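Local coordinates for polycomb protein Pcl (Drosophila melanogaster, PDB 5OQD), which takes part in Polycomb repression as a component of the Esc/E(z) complex, which methylates histone H3, helping to establish silencing of homeotic genes in the early embryo, at residues Ile90-Val95 with Met144-Gln149. Numbering follows the deposited sequence.
Sequences IEWVDV and MERLKQ
The indole of W92, in the first turn of helix 92-104, reaches across to L147 and R146 on helix 140-153, joining two helices of the winged-helix domain. L147 CD2 lies 3.8 Å from W92 CE3, its methyl 3.5 Å above the indole plane and displaced toward the rim. With CG anti to the carbonyl carbon (chi1 -72°), L147 brings this branch nearer to helix 92-104 than its CB direction alone would suggest. At the five-membered ring, R146 CG approaches W92 CD1 to 3.7 Å. R146 suits a boundary position: its aliphatic portion lies against the indole, while bends at chi2 and chi3 carry the charged end along the exposed side. The guanidinium and indole planes are almost parallel, but the touching is done by the methylene rather than by a stack.

A broad, flat tryptophan can bridge several neighbours here; W92 also packs on L143 and T150 of helix 140-153 and meets the ring of W135. Leucine suits the buried side, where L147 also touches I122 of helix 114-125, tying a third helix to the pair.

Two acidic side chains suit the start of helix 92-104, where first-turn N-H groups lack backbone acceptors and the helix dipole probably welcomes negative charge. E91, the N-cap residue, turns its carboxylate back so that OE1 accepts W92 N at 2.9 Å (N-H...O 163°). D94 makes the N3-to-N-cap bond of a capping box, which E91 does not return: D94 OD2 receives E91 N across 3.0 Å, on the anti side of the carboxylate and 29° out of its plane.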
# COMPACT_ATOMS: atom_id res chain seq x y z
N ILE B 90 -2.05 1.55 8.01
CA ILE B 90 -2.99 1.53 6.91
C ILE B 90 -4.38 1.05 7.31
O ILE B 90 -4.53 0.26 8.21
CB ILE B 90 -2.48 0.67 5.75
CG1 ILE B 90 -2.57 -0.81 6.12
CG2 ILE B 90 -1.06 1.04 5.40
CD1 ILE B 90 -2.62 -1.71 4.91
N GLU B 91 -5.38 1.60 6.63
CA GLU B 91 -6.77 1.22 6.82
C GLU B 91 -7.20 -0.01 6.01
O GLU B 91 -6.44 -0.54 5.22
CB GLU B 91 -7.69 2.40 6.54
CG GLU B 91 -8.15 3.10 7.80
CD GLU B 91 -9.41 2.50 8.38
OE1 GLU B 91 -9.58 1.27 8.30
OE2 GLU B 91 -10.25 3.26 8.92
N TRP B 92 -8.43 -0.44 6.25
CA TRP B 92 -9.01 -1.60 5.58
C TRP B 92 -9.09 -1.43 4.07
O TRP B 92 -8.92 -2.39 3.34
CB TRP B 92 -10.39 -1.92 6.16
CG TRP B 92 -10.31 -2.60 7.46
CD1 TRP B 92 -10.84 -2.18 8.64
CD2 TRP B 92 -9.64 -3.83 7.74
NE1 TRP B 92 -10.54 -3.07 9.63
CE2 TRP B 92 -9.80 -4.09 9.10
CE3 TRP B 92 -8.90 -4.72 6.97
CZ2 TRP B 92 -9.27 -5.21 9.71
CZ3 TRP B 92 -8.38 -5.83 7.57
CH2 TRP B 92 -8.56 -6.07 8.93
N VAL B 93 -9.37 -0.23 3.61
CA VAL B 93 -9.43 0.01 2.18
C VAL B 93 -8.09 -0.30 1.54
O VAL B 93 -8.02 -0.84 0.45
CB VAL B 93 -9.84 1.46 1.86
CG1 VAL B 93 -8.96 2.43 2.61
CG2 VAL B 93 -9.75 1.71 0.37
N ASP B 94 -7.01 0.07 2.23
CA ASP B 94 -5.66 -0.22 1.77
C ASP B 94 -5.38 -1.72 1.71
O ASP B 94 -4.76 -2.21 0.78
CB ASP B 94 -4.64 0.49 2.64
CG ASP B 94 -4.93 1.97 2.77
OD1 ASP B 94 -5.32 2.59 1.78
OD2 ASP B 94 -4.76 2.52 3.87
N VAL B 95 -5.85 -2.45 2.71
CA VAL B 95 -5.73 -3.90 2.75
C VAL B 95 -6.50 -4.55 1.60
O VAL B 95 -6.01 -5.46 0.94
CB VAL B 95 -6.25 -4.46 4.09
CG1 VAL B 95 -6.30 -5.98 4.05
CG2 VAL B 95 -5.38 -3.98 5.23
N MET B 144 -16.05 -9.19 8.75
CA MET B 144 -16.76 -9.37 7.50
C MET B 144 -17.64 -8.16 7.17
O MET B 144 -17.61 -7.64 6.05
CB MET B 144 -17.62 -10.64 7.54
CG MET B 144 -16.92 -11.87 7.02
SD MET B 144 -16.52 -11.73 5.27
CE MET B 144 -18.13 -11.32 4.60
N GLU B 145 -18.43 -7.73 8.15
CA GLU B 145 -19.33 -6.60 7.97
C GLU B 145 -18.56 -5.31 7.73
O GLU B 145 -18.97 -4.46 6.94
CB GLU B 145 -20.25 -6.44 9.18
CG GLU B 145 -21.13 -7.66 9.46
CD GLU B 145 -22.08 -7.97 8.32
OE1 GLU B 145 -22.46 -7.05 7.58
OE2 GLU B 145 -22.44 -9.16 8.16
N ARG B 146 -17.43 -5.17 8.42
CA ARG B 146 -16.57 -4.00 8.26
C ARG B 146 -15.99 -3.96 6.84
O ARG B 146 -15.88 -2.89 6.24
CB ARG B 146 -15.45 -4.00 9.30
CG ARG B 146 -14.42 -2.90 9.11
CD ARG B 146 -15.07 -1.52 9.08
NE ARG B 146 -15.56 -1.11 10.39
CZ ARG B 146 -16.30 -0.02 10.60
NH1 ARG B 146 -16.64 0.75 9.58
NH2 ARG B 146 -16.70 0.28 11.82
N LEU B 147 -15.63 -5.13 6.32
CA LEU B 147 -15.08 -5.21 4.97
C LEU B 147 -16.15 -4.98 3.91
O LEU B 147 -15.88 -4.35 2.88
CB LEU B 147 -14.41 -6.58 4.74
CG LEU B 147 -13.09 -6.82 5.48
CD1 LEU B 147 -12.52 -8.18 5.11
CD2 LEU B 147 -12.10 -5.71 5.17
N LYS B 148 -17.35 -5.49 4.16
CA LYS B 148 -18.47 -5.29 3.25
C LYS B 148 -18.80 -3.81 3.11
O LYS B 148 -19.03 -3.32 2.00
CB LYS B 148 -19.71 -6.05 3.74
CG LYS B 148 -19.72 -7.53 3.41
CD LYS B 148 -21.00 -8.18 3.91
CE LYS B 148 -21.10 -9.63 3.46
NZ LYS B 148 -22.29 -10.31 4.05
N GLN B 149 -18.82 -3.11 4.23
CA GLN B 149 -19.16 -1.69 4.25
C GLN B 149 -18.07 -0.84 3.60
O GLN B 149 -18.36 0.12 2.89
CB GLN B 149 -19.42 -1.22 5.68
CG GLN B 149 -19.94 0.20 5.76
CD GLN B 149 -21.17 0.42 4.91
OE1 GLN B 149 -22.04 -0.45 4.83
NE2 GLN B 149 -21.25 1.57 4.26